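PDB 3G7N: lipase from Penicillium expansum, which hydrolyses triacylglycerols and related acylglycerol lipids as a secreted alkaline lipase, releasing free fatty acids. Local coordinates for residues Leu17-Tyr22 with Leu250-Gly255; Asp44-Val49 with Ile61-Thr66; Ser91-Met96 with Gln167-Phe172; Asn160-Gly165 with Asn192-Pro197. One frame throughout, in Å; residues are numbered along the deposited sequence.

Contact 1 of 4, residues Leu17-Tyr22 with Leu250-Gly255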
loop_
_atom_site.group_PDB
_atom_site.type_symbol
_atom_site.label_atom_id
_atom_site.label_comp_id
_atom_site.label_asym_id
_atom_site.label_seq_id
_atom_site.Cartn_x
_atom_site.Cartn_y
_atom_site.Cartn_z
ATOM N N LEU A 17 1.354 -9.805 5.693
ATOM C CA LEU A 17 0.717 -8.796 6.525
ATOM C C LEU A 17 -0.589 -8.316 5.909
ATOM O O LEU A 17 -1.583 -8.110 6.608
ATOM C CB LEU A 17 1.654 -7.606 6.733
ATOM C CG LEU A 17 2.929 -7.895 7.537
ATOM C CD1 LEU A 17 3.808 -6.671 7.569
ATOM C CD2 LEU A 17 2.617 -8.356 8.952
ATOM N N SER A 18 -0.566 -8.111 4.596
ATOM C CA SER A 18 -1.778 -7.686 3.901
ATOM C C SER A 18 -2.887 -8.736 4.016
ATOM O O SER A 18 -4.043 -8.398 4.214
ATOM C CB SER A 18 -1.474 -7.429 2.437
ATOM O OG SER A 18 -0.586 -6.338 2.243
ATOM N N SER A 19 -2.513 -10.014 3.904
ATOM C CA SER A 19 -3.469 -11.121 4.095
ATOM C C SER A 19 -4.044 -11.144 5.516
ATOM O O SER A 19 -5.258 -11.276 5.723
ATOM C CB SER A 19 -2.772 -12.452 3.775
ATOM O OG SER A 19 -3.663 -13.567 3.883
ATOM N N ALA A 20 -3.169 -10.891 6.495
ATOM C CA ALA A 20 -3.593 -10.817 7.903
ATOM C C ALA A 20 -4.661 -9.748 8.106
ATOM O O ALA A 20 -5.530 -9.890 8.971
ATOM C CB ALA A 20 -2.388 -10.565 8.825
ATOM N N ALA A 21 -4.532 -8.628 7.396
ATOM C CA ALA A 21 -5.515 -7.571 7.514
ATOM C C ALA A 21 -6.897 -8.040 7.037
ATOM O O ALA A 21 -7.914 -7.684 7.632
ATOM C CB ALA A 21 -5.081 -6.362 6.743
ATOM N N TYR A 22 -6.924 -8.848 5.980
ATOM C CA TYR A 22 -8.195 -9.444 5.528
ATOM C C TYR A 22 -8.715 -10.469 6.541
ATOM O O TYR A 22 -9.907 -10.507 6.826
ATOM C CB TYR A 22 -8.023 -10.127 4.174
ATOM C CG TYR A 22 -7.866 -9.193 3.000
ATOM C CD1 TYR A 22 -8.963 -8.487 2.499
ATOM C CD2 TYR A 22 -6.651 -9.095 2.324
ATOM C CE1 TYR A 22 -8.834 -7.675 1.373
ATOM C CE2 TYR A 22 -6.531 -8.321 1.185
ATOM C CZ TYR A 22 -7.631 -7.638 0.704
ATOM O OH TYR A 22 -7.498 -6.892 -0.430
ATOM N N LEU A 250 -6.069 -14.027 2.412
ATOM C CA LEU A 250 -6.878 -14.804 3.343
ATOM C C LEU A 250 -6.341 -16.181 3.694
ATOM O O LEU A 250 -6.839 -16.795 4.647
ATOM C CB LEU A 250 -8.346 -14.880 2.921
ATOM C CG LEU A 250 -9.164 -13.626 3.160
ATOM C CD1 LEU A 250 -10.501 -13.736 2.418
ATOM C CD2 LEU A 250 -9.386 -13.408 4.646
ATOM N N THR A 251 -5.256 -16.609 3.059
ATOM C CA THR A 251 -4.758 -17.968 3.281
ATOM C C THR A 251 -3.468 -18.023 4.097
ATOM O O THR A 251 -2.972 -19.099 4.410
ATOM C CB THR A 251 -4.535 -18.724 1.960
ATOM O OG1 THR A 251 -3.360 -18.229 1.322
ATOM C CG2 THR A 251 -5.751 -18.614 1.046
ATOM N N ALA A 252 -2.876 -16.866 4.375
ATOM C CA ALA A 252 -1.644 -16.807 5.145
ATOM C C ALA A 252 -1.836 -17.142 6.627
ATOM O O ALA A 252 -0.858 -17.449 7.303
ATOM C CB ALA A 252 -0.969 -15.443 4.988
ATOM N N GLY A 253 -3.043 -16.979 7.143
ATOM C CA GLY A 253 -3.226 -16.964 8.601
ATOM C C GLY A 253 -2.585 -15.750 9.248
ATOM O O GLY A 253 -2.495 -14.672 8.647
ATOM N N CYS A 254 -2.087 -15.948 10.464
ATOM C CA CYS A 254 -1.639 -14.846 11.305
ATOM C C CYS A 254 -0.216 -15.036 11.836
ATOM O O CYS A 254 0.257 -14.194 12.595
ATOM C CB CYS A 254 -2.592 -14.662 12.475
ATOM S SG CYS A 254 -4.253 -14.317 11.915
ATOM N N GLY A 255 0.401 -16.191 11.576
ATOM C CA GLY A 255 1.675 -16.537 12.208
ATOM C C GLY A 255 1.579 -16.950 13.673
ATOM O O GLY A 255 2.527 -16.753 14.446
HETATM O O HOH W 1 -4.167 -14.289 6.406
#
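Ser-19, on the side of the helix that meets the loop, makes the polar grip on Leu-250. Its OG stands anti to the backbone N (chi1 -177°) and accepts the N-H of Leu-250 at 2.9 Å from OG to N, a bent bond with an angle of 130° at the hydrogen. The same OG lies 2.7 Å from the oxygen of water 1, which in turn donates to Gly-253 O, so one hydroxyl holds the loop at Leu-250 directly and at Gly-253 through water. Between these two points the CB of Ala-252 packs 3.7 Å from the CB of Ser-19. An alanine here would probably leave the Leu-250 N-H without its acceptor and deprive the bridging water of its link to the helix, while the CB contact would survive. One residue on, Ala-20 lies alongside the Gly-253 carbonyl, its CA 4.1 Å from Gly-253 O. Tyr-22 adds the apolar part: the CD2 branch of Leu-250 comes against the root of the tyrosine, 3.6 Å from its CB, and touches the carbonyl carbon too. The aromatic ring itself leads off elsewhere, its OH hydrogen-bonded to His-131 ND1 and its side chain touching Ser-132, the nucleophile. The C-terminal loop thus lies against the C-terminal turns of helix 8-23, tied beside it by the Cys-254 to Cys-25 disulfide, while Val-247 of strand 247-248 meets Ser-19 and Ala-252, and Ser-18 touches strand 125-131.

Contact 2 of 4, residues Asp44-Val49 with Ile61-Thr66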
loop_
_atom_site.group_PDB
_atom_site.type_symbol
_atom_site.label_atom_id
_atom_site.label_comp_id
_atom_site.label_asym_id
_atom_site.label_seq_id
_atom_site.Cartn_x
_atom_site.Cartn_y
_atom_site.Cartn_z
ATOM N N ASP A 44 -16.119 1.462 4.905
ATOM C CA ASP A 44 -15.627 0.103 5.109
ATOM C C ASP A 44 -14.091 0.053 5.124
ATOM O O ASP A 44 -13.494 -0.885 4.601
ATOM C CB ASP A 44 -16.191 -0.840 4.038
ATOM C CG ASP A 44 -15.975 -2.307 4.370
ATOM O OD1 ASP A 44 -15.994 -2.662 5.571
ATOM O OD2 ASP A 44 -15.714 -3.092 3.429
ATOM N N THR A 45 -13.473 1.038 5.782
ATOM C CA THR A 45 -12.002 1.136 5.876
ATOM C C THR A 45 -11.552 0.416 7.134
ATOM O O THR A 45 -12.079 0.672 8.211
ATOM C CB THR A 45 -11.532 2.608 5.994
ATOM O OG1 THR A 45 -12.036 3.372 4.889
ATOM C CG2 THR A 45 -9.997 2.684 5.993
ATOM N N ASN A 46 -10.641 -0.530 6.976
ATOM C CA ASN A 46 -10.176 -1.322 8.092
ATOM C C ASN A 46 -8.671 -1.400 8.009
ATOM O O ASN A 46 -8.096 -1.429 6.925
ATOM C CB ASN A 46 -10.768 -2.732 8.006
ATOM C CG ASN A 46 -12.222 -2.779 8.407
ATOM O OD1 ASN A 46 -12.545 -3.086 9.558
ATOM N ND2 ASN A 46 -13.112 -2.537 7.449
ATOM N N GLY A 47 -8.028 -1.493 9.159
ATOM C CA GLY A 47 -6.605 -1.786 9.157
ATOM C C GLY A 47 -6.102 -1.904 10.572
ATOM O O GLY A 47 -6.899 -1.990 11.510
ATOM N N PHE A 48 -4.780 -1.862 10.712
ATOM C CA PHE A 48 -4.110 -2.124 11.984
ATOM C C PHE A 48 -2.992 -1.118 12.079
ATOM O O PHE A 48 -2.288 -0.880 11.098
ATOM C CB PHE A 48 -3.371 -3.484 11.950
ATOM C CG PHE A 48 -4.212 -4.672 11.632
ATOM C CD1 PHE A 48 -5.448 -4.847 12.238
ATOM C CD2 PHE A 48 -3.635 -5.756 10.961
ATOM C CE1 PHE A 48 -6.144 -6.038 12.087
ATOM C CE2 PHE A 48 -4.318 -6.959 10.828
ATOM C CZ PHE A 48 -5.583 -7.088 11.378
ATOM N N VAL A 49 -2.674 -0.720 13.300
ATOM C CA VAL A 49 -1.400 -0.060 13.597
ATOM C C VAL A 49 -0.720 -0.825 14.702
ATOM O O VAL A 49 -1.382 -1.400 15.573
ATOM C CB VAL A 49 -1.604 1.406 14.043
ATOM C CG1 VAL A 49 -0.249 2.088 14.237
ATOM C CG2 VAL A 49 -2.412 2.156 12.981
ATOM N N ILE A 61 -1.071 -1.101 8.545
ATOM C CA ILE A 61 -1.446 -2.179 7.624
ATOM C C ILE A 61 -2.912 -1.975 7.260
ATOM O O ILE A 61 -3.781 -1.994 8.136
ATOM C CB ILE A 61 -1.285 -3.557 8.275
ATOM C CG1 ILE A 61 0.124 -3.755 8.846
ATOM C CG2 ILE A 61 -1.583 -4.656 7.257
ATOM C CD1 ILE A 61 0.256 -4.991 9.738
ATOM N N MET A 62 -3.171 -1.692 5.989
ATOM C CA MET A 62 -4.525 -1.378 5.543
ATOM C C MET A 62 -5.155 -2.558 4.830
ATOM O O MET A 62 -4.527 -3.205 3.993
ATOM C CB MET A 62 -4.509 -0.183 4.604
ATOM C CG MET A 62 -3.978 1.111 5.277
ATOM S SD MET A 62 -4.752 1.525 6.875
ATOM C CE MET A 62 -6.435 1.874 6.349
ATOM N N ARG A 63 -6.424 -2.794 5.126
ATOM C CA ARG A 63 -7.174 -3.851 4.438
ATOM C C ARG A 63 -7.694 -3.336 3.113
ATOM O O ARG A 63 -8.199 -2.207 3.041
ATOM C CB ARG A 63 -8.315 -4.360 5.312
ATOM C CG ARG A 63 -8.913 -5.670 4.799
ATOM C CD ARG A 63 -10.196 -5.987 5.518
ATOM N NE ARG A 63 -11.259 -5.109 5.057
ATOM C CZ ARG A 63 -12.409 -4.935 5.689
ATOM N NH1 ARG A 63 -12.797 -5.813 6.609
ATOM N NH2 ARG A 63 -13.258 -4.023 5.252
ATOM N N GLY A 64 -7.778 -4.230 2.122
ATOM C CA GLY A 64 -8.603 -3.994 0.932
ATOM C C GLY A 64 -10.107 -4.132 1.200
ATOM O O GLY A 64 -10.562 -4.201 2.349
ATOM N N SER A 65 -10.904 -4.021 0.134
ATOM C CA SER A 65 -12.364 -4.161 0.246
ATOM C C SER A 65 -12.707 -5.597 0.630
ATOM O O SER A 65 -12.012 -6.522 0.246
ATOM C CB SER A 65 -13.042 -3.799 -1.068
ATOM O OG SER A 65 -12.378 -2.736 -1.729
ATOM N N THR A 66 -13.847 -5.790 1.287
ATOM C CA THR A 66 -14.268 -7.155 1.608
ATOM C C THR A 66 -14.897 -7.856 0.405
ATOM O O THR A 66 -15.056 -9.078 0.410
ATOM C CB THR A 66 -15.228 -7.222 2.806
ATOM O OG1 THR A 66 -16.410 -6.461 2.524
ATOM C CG2 THR A 66 -14.559 -6.692 4.069
HETATM O O HOH W 2 -10.060 -0.535 4.108
#
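Phe-48 and Ile-61 exchange two backbone hydrogen bonds as an antiparallel hydrogen-bonded pair: Phe-48 N reaches Ile-61 O at 2.8 Å, and Ile-61 N returns to Phe-48 O at the same length. Arg-63 N continues the ladder to Asn-46 O, and water 2 joins Asn-46 N to Arg-63 O where the strands part. Gly-47 and Met-62 form the non-hydrogen-bonded pair between, their CA atoms 4.2 Å apart; a CB on Gly-47 would collide with Ile-61 O. The charged interactions gather on Arg-63. Its NH2 forms a salt bridge with Asp-44 OD1, 3.1 Å away at the edge of the guanidinium; the hydrogen bond within it is weak. One face of that group carries the Asn-46 amide, tilted 39° to it, and the opposite face the CG2 of Thr-66, while NE donates to Gly-64 O at 2.9 Å. An alanine in place of Arg-63 would probably leave the Asp-44 carboxylate without this countercharge and the Asn-46 amide without the flat group beside it. There is an apolar contact on each face: Met-62 folds back until its CE lies 3.7 Å from Thr-45 CG2, and Ile-61 CD1 meets the edge of the Phe-48 ring. Strand 45-52 also starts at a G1 bulge, Asp-44 and Thr-45 both facing Asp-40. This is a beta hairpin in the central sheet of an alpha/beta hydrolase, bonded through Met-62 to Val-129 on the strand leading to the nucleophile.

Contact 3 of 4, residues Ser91-Met96 with Gln167-Phe172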
loop_
_atom_site.group_PDB
_atom_site.type_symbol
_atom_site.label_atom_id
_atom_site.label_comp_id
_atom_site.label_asym_id
_atom_site.label_seq_id
_atom_site.Cartn_x
_atom_site.Cartn_y
_atom_site.Cartn_z
ATOM N N SER A 91 -0.776 22.927 -5.021
ATOM C CA SER A 91 -2.100 23.315 -5.493
ATOM C C SER A 91 -2.648 22.416 -6.604
ATOM O O SER A 91 -3.860 22.387 -6.826
ATOM C CB SER A 91 -2.075 24.777 -5.984
ATOM O OG SER A 91 -1.273 24.905 -7.152
ATOM N N ASP A 92 -1.758 21.897 -7.435
ATOM C CA ASP A 92 -2.191 21.134 -8.601
ATOM C C ASP A 92 -2.453 19.647 -8.330
ATOM O O ASP A 92 -2.973 18.946 -9.188
ATOM C CB ASP A 92 -1.254 21.331 -9.797
ATOM C CG ASP A 92 0.193 20.976 -9.487
ATOM O OD1 ASP A 92 0.576 20.943 -8.292
ATOM O OD2 ASP A 92 0.981 20.838 -10.444
ATOM N N VAL A 93 -2.172 19.196 -7.112
ATOM C CA VAL A 93 -2.320 17.772 -6.778
ATOM C C VAL A 93 -3.792 17.435 -6.697
ATOM O O VAL A 93 -4.566 18.107 -6.024
ATOM C CB VAL A 93 -1.649 17.449 -5.417
ATOM C CG1 VAL A 93 -2.116 16.080 -4.884
ATOM C CG2 VAL A 93 -0.164 17.430 -5.578
ATOM N N LYS A 94 -4.178 16.364 -7.387
ATOM C CA LYS A 94 -5.542 15.864 -7.276
ATOM C C LYS A 94 -5.503 14.355 -7.057
ATOM O O LYS A 94 -4.714 13.667 -7.694
ATOM C CB LYS A 94 -6.335 16.154 -8.558
ATOM C CG LYS A 94 -6.460 17.641 -8.918
ATOM C CD LYS A 94 -7.334 18.366 -7.923
ATOM C CE LYS A 94 -7.454 19.848 -8.271
ATOM N NZ LYS A 94 -8.199 20.054 -9.543
ATOM N N ILE A 95 -6.423 13.874 -6.230
ATOM C CA ILE A 95 -6.513 12.443 -5.903
ATOM C C ILE A 95 -7.970 12.039 -6.048
ATOM O O ILE A 95 -8.881 12.838 -5.818
ATOM C CB ILE A 95 -6.055 12.190 -4.430
ATOM C CG1 ILE A 95 -4.605 12.648 -4.227
ATOM C CG2 ILE A 95 -6.227 10.729 -4.047
ATOM C CD1 ILE A 95 -4.132 12.555 -2.762
ATOM N N MET A 96 -8.207 10.784 -6.418
ATOM C CA MET A 96 -9.568 10.341 -6.557
ATOM C C MET A 96 -10.295 10.311 -5.214
ATOM O O MET A 96 -9.736 9.878 -4.193
ATOM C CB MET A 96 -9.610 8.973 -7.253
ATOM C CG MET A 96 -8.856 7.856 -6.537
ATOM S SD MET A 96 -8.754 6.327 -7.512
ATOM C CE MET A 96 -10.364 5.644 -7.180
ATOM N N GLN A 167 -0.757 13.602 -12.503
ATOM C CA GLN A 167 0.697 13.635 -12.544
ATOM C C GLN A 167 1.291 14.445 -11.392
ATOM O O GLN A 167 2.329 14.085 -10.849
ATOM C CB GLN A 167 1.203 14.186 -13.877
ATOM C CG GLN A 167 2.723 14.084 -14.041
ATOM C CD GLN A 167 3.204 12.659 -14.213
ATOM O OE1 GLN A 167 2.758 11.948 -15.115
ATOM N NE2 GLN A 167 4.056 12.205 -13.302
ATOM N N ALA A 168 0.611 15.509 -10.994
ATOM C CA ALA A 168 1.115 16.323 -9.885
ATOM C C ALA A 168 1.112 15.500 -8.583
ATOM O O ALA A 168 2.058 15.560 -7.799
ATOM C CB ALA A 168 0.296 17.599 -9.730
ATOM N N TRP A 169 0.099 14.650 -8.422
ATOM C CA TRP A 169 0.050 13.726 -7.285
ATOM C C TRP A 169 1.237 12.776 -7.313
ATOM O O TRP A 169 1.968 12.644 -6.324
ATOM C CB TRP A 169 -1.254 12.922 -7.313
ATOM C CG TRP A 169 -1.131 11.595 -6.627
ATOM C CD1 TRP A 169 -1.063 10.374 -7.227
ATOM C CD2 TRP A 169 -0.928 11.378 -5.228
ATOM N NE1 TRP A 169 -0.859 9.397 -6.279
ATOM C CE2 TRP A 169 -0.797 9.985 -5.042
ATOM C CE3 TRP A 169 -0.880 12.219 -4.114
ATOM C CZ2 TRP A 169 -0.548 9.422 -3.783
ATOM C CZ3 TRP A 169 -0.599 11.662 -2.874
ATOM C CH2 TRP A 169 -0.488 10.269 -2.714
ATOM N N ALA A 170 1.485 12.160 -8.465
ATOM C CA ALA A 170 2.566 11.197 -8.555
ATOM C C ALA A 170 3.913 11.858 -8.259
ATOM O O ALA A 170 4.787 11.289 -7.599
ATOM C CB ALA A 170 2.565 10.505 -9.913
ATOM N N ASP A 171 4.059 13.086 -8.751
ATOM C CA ASP A 171 5.294 13.844 -8.543
ATOM C C ASP A 171 5.486 14.174 -7.069
ATOM O O ASP A 171 6.601 14.118 -6.554
ATOM C CB ASP A 171 5.289 15.136 -9.368
ATOM C CG ASP A 171 5.370 14.883 -10.865
ATOM O OD1 ASP A 171 5.809 13.788 -11.268
ATOM O OD2 ASP A 171 5.122 15.834 -11.639
ATOM N N PHE A 172 4.390 14.510 -6.406
ATOM C CA PHE A 172 4.423 14.765 -4.975
ATOM C C PHE A 172 4.784 13.509 -4.185
ATOM O O PHE A 172 5.597 13.555 -3.262
ATOM C CB PHE A 172 3.102 15.353 -4.497
ATOM C CG PHE A 172 3.133 15.835 -3.084
ATOM C CD1 PHE A 172 4.029 16.833 -2.699
ATOM C CD2 PHE A 172 2.259 15.326 -2.140
ATOM C CE1 PHE A 172 4.064 17.284 -1.391
ATOM C CE2 PHE A 172 2.293 15.779 -0.831
ATOM C CZ PHE A 172 3.135 16.825 -0.493
#
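Val-93 and Trp-169 mark the closest backbone approach, 4.7 Å between CA atoms, where the chain leading into strand 95-96 passes the first turns of helix 167-175. The two methyls of Val-93 divide the work: CG1 comes to the edge of the Trp-169 side chain, 4.1 Å from its CB, and CG2 rests against the helix backbone at Ala-168 O and against Phe-172 CB, 4.0 Å away. Ile-95 takes the indole itself. Its CG1, anti to its own carbonyl carbon (chi1 -60°), sits over one face of the ring system, toward the rim, and its CD1 reaches 3.5 Å from Trp-169 CE3. Elsewhere Ile-140 and Val-143 of helix 133-148 touch the indole. At the outer end, the Asp-92 carboxylate packs on the CB of Ala-168, OD2 lying 3.4 Å from it. Polar ties come from a neighbour: Asn-166 OD1 accepts the N-H groups of both Trp-169 and Lys-94, and its ND2 donates to Asp-92 O. The two segments themselves therefore meet by van der Waals packing, with the methyls of Val-93 and Ile-95 buried against the helix and its indole and the exposed Asp-92 carboxylate at the outer end; such packing has little directionality of its own, and Asn-166 supplies hydrogen bonds to both segments.

Contact 4 of 4, residues Asn160-Gly165 with Asn192-Pro197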
loop_
_atom_site.group_PDB
_atom_site.type_symbol
_atom_site.label_atom_id
_atom_site.label_comp_id
_atom_site.label_asym_id
_atom_site.label_seq_id
_atom_site.Cartn_x
_atom_site.Cartn_y
_atom_site.Cartn_z
ATOM N N ASN A 160 -0.584 -4.787 -5.561
ATOM C CA ASN A 160 -1.685 -4.975 -6.514
ATOM C C ASN A 160 -2.601 -3.744 -6.577
ATOM O O ASN A 160 -3.826 -3.876 -6.636
ATOM C CB ASN A 160 -2.507 -6.254 -6.208
ATOM C CG ASN A 160 -1.658 -7.529 -6.214
ATOM O OD1 ASN A 160 -0.474 -7.501 -5.855
ATOM N ND2 ASN A 160 -2.257 -8.658 -6.567
ATOM N N ALA A 161 -2.000 -2.556 -6.604
ATOM C CA ALA A 161 -2.730 -1.296 -6.466
ATOM C C ALA A 161 -2.989 -0.604 -7.781
ATOM O O ALA A 161 -2.134 -0.560 -8.655
ATOM C CB ALA A 161 -1.998 -0.352 -5.538
ATOM N N PHE A 162 -4.154 0.029 -7.872
ATOM C CA PHE A 162 -4.448 0.970 -8.944
ATOM C C PHE A 162 -3.869 2.354 -8.609
ATOM O O PHE A 162 -3.649 2.669 -7.440
ATOM C CB PHE A 162 -5.965 1.043 -9.182
ATOM C CG PHE A 162 -6.772 1.292 -7.943
ATOM C CD1 PHE A 162 -7.075 2.590 -7.553
ATOM C CD2 PHE A 162 -7.253 0.246 -7.180
ATOM C CE1 PHE A 162 -7.883 2.828 -6.446
ATOM C CE2 PHE A 162 -8.043 0.483 -6.057
ATOM C CZ PHE A 162 -8.412 1.778 -5.730
ATOM N N PRO A 163 -3.588 3.183 -9.634
ATOM C CA PRO A 163 -3.090 4.534 -9.385
ATOM C C PRO A 163 -4.237 5.436 -8.934
ATOM O O PRO A 163 -5.401 5.112 -9.186
ATOM C CB PRO A 163 -2.573 4.970 -10.757
ATOM C CG PRO A 163 -3.559 4.282 -11.725
ATOM C CD PRO A 163 -3.827 2.925 -11.068
ATOM N N ILE A 164 -3.926 6.503 -8.188
ATOM C CA ILE A 164 -4.985 7.228 -7.492
ATOM C C ILE A 164 -5.078 8.715 -7.774
ATOM O O ILE A 164 -5.885 9.399 -7.149
ATOM C CB ILE A 164 -4.959 7.019 -5.961
ATOM C CG1 ILE A 164 -3.720 7.648 -5.316
ATOM C CG2 ILE A 164 -4.966 5.513 -5.625
ATOM C CD1 ILE A 164 -3.846 7.781 -3.790
ATOM N N GLY A 165 -4.223 9.234 -8.642
ATOM C CA GLY A 165 -4.254 10.686 -8.855
ATOM C C GLY A 165 -3.608 11.097 -10.145
ATOM O O GLY A 165 -3.155 10.274 -10.950
ATOM N N ASN A 192 -3.496 -1.650 -13.938
ATOM C CA ASN A 192 -3.686 -1.049 -15.276
ATOM C C ASN A 192 -4.957 -0.223 -15.349
ATOM O O ASN A 192 -5.248 0.389 -16.381
ATOM C CB ASN A 192 -3.713 -2.162 -16.330
ATOM C CG ASN A 192 -2.390 -2.882 -16.412
ATOM O OD1 ASN A 192 -1.330 -2.277 -16.179
ATOM N ND2 ASN A 192 -2.418 -4.167 -16.722
ATOM N N MET A 193 -5.732 -0.199 -14.277
ATOM C CA MET A 193 -6.912 0.650 -14.260
ATOM C C MET A 193 -6.509 2.107 -14.341
ATOM O O MET A 193 -5.480 2.503 -13.780
ATOM C CB MET A 193 -7.728 0.411 -13.009
ATOM C CG MET A 193 -8.366 -0.961 -13.008
ATOM S SD MET A 193 -9.161 -1.437 -11.456
ATOM C CE MET A 193 -10.624 -0.403 -11.537
ATOM N N TYR A 194 -7.293 2.885 -15.085
ATOM C CA TYR A 194 -7.173 4.347 -15.110
ATOM C C TYR A 194 -5.945 4.791 -15.906
ATOM O O TYR A 194 -5.525 5.948 -15.795
ATOM C CB TYR A 194 -7.206 4.977 -13.695
ATOM C CG TYR A 194 -8.280 4.408 -12.800
ATOM C CD1 TYR A 194 -9.581 4.209 -13.261
ATOM C CD2 TYR A 194 -7.979 3.993 -11.495
ATOM C CE1 TYR A 194 -10.544 3.656 -12.445
ATOM C CE2 TYR A 194 -8.955 3.492 -10.665
ATOM C CZ TYR A 194 -10.204 3.231 -11.171
ATOM O OH TYR A 194 -11.181 2.773 -10.306
ATOM N N SER A 195 -5.374 3.893 -16.703
ATOM C CA SER A 195 -4.225 4.199 -17.547
ATOM C C SER A 195 -4.588 4.774 -18.915
ATOM O O SER A 195 -3.716 5.207 -19.655
ATOM C CB SER A 195 -3.360 2.951 -17.738
ATOM O OG SER A 195 -4.105 1.917 -18.348
ATOM N N SER A 196 -5.859 4.731 -19.291
ATOM C CA SER A 196 -6.232 5.297 -20.600
ATOM C C SER A 196 -5.898 6.788 -20.670
ATOM O O SER A 196 -5.994 7.493 -19.674
ATOM C CB SER A 196 -7.721 5.080 -20.908
ATOM O OG SER A 196 -8.554 5.857 -20.072
ATOM N N PRO A 197 -5.574 7.296 -21.882
ATOM C CA PRO A 197 -5.217 8.715 -21.996
ATOM C C PRO A 197 -6.333 9.666 -21.555
ATOM O O PRO A 197 -6.066 10.747 -21.044
ATOM C CB PRO A 197 -4.919 8.873 -23.491
ATOM C CG PRO A 197 -4.414 7.531 -23.911
ATOM C CD PRO A 197 -5.218 6.531 -23.098
#
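Pro-163 and Met-193 make the tightest fit: the proline CD lies 3.2 Å from Met-193 O, with CG scarcely farther off, so the ring edge of the proline rests on that carbonyl. Beside it, Phe-162 and Tyr-194 run side by side with their planes nearly perpendicular at 89° and their centroids 5.9 Å apart. The touch is made by Phe-162 CD1, which lies in the plane of the tyrosine ring at its edge, 3.7 Å from CE2. The Phe-162 CG stands between the backbone N and the carbonyl carbon (chi1 51°), the crowded position. The next atom of the tyrosine rim, CD2, faces Pro-163 O at 3.6 Å; that oxygen is buried with no hydrogen-bond partner in the model, so the aromatic C-H side is what it meets. The looser part is the side chain of Met-193, a partly exposed residue: its CB is 4.3 Å from Phe-162 CB, and within its own loop the same CB covers the centre of the Tyr-194 ring. Tyr-194 N is hydrogen-bonded to O1 of a bound di(hydroxyethyl)ether, probably from the crystallisation liquor. The loop makes a type II turn from Asn-192 to Ser-195, with Tyr-194 at the positive-phi corner and Ser-195 OG bonded to Asn-192 O at 2.7 Å. The two loops follow strands of the central sheet, and Phe-162, its side chain about 5 Å from that of Ser-132 and about 4 Å from a sulfate probably of the same origin, places the contact beside the catalytic centre of this alpha/beta hydrolase.

Overall arrangement
Contact 1 opens on helix 8-23 and closes only at the C-terminal loop, so the other three contacts all fall within its span. Contact 2 follows first, a short hairpin closure beside the helix; Tyr-22 and Ala-21 of contact 1 pack directly on Ser-65, Gly-64 and Arg-63. Contacts 3 and 4 cross along the chain: 91-96 opens, 160-165 opens, 167-172 closes the first and 192-197 the second. Contact 3 ties the chain before and in strand 95-96 to helix 167-175, contact 4 the loops after strands 154-159 and 179-185. They also touch, with Met-96 N and Ile-164 O at 2.8 Å, a probable hydrogen bond. Contacts 1 and 3 lie on opposite sides of the chain's centre.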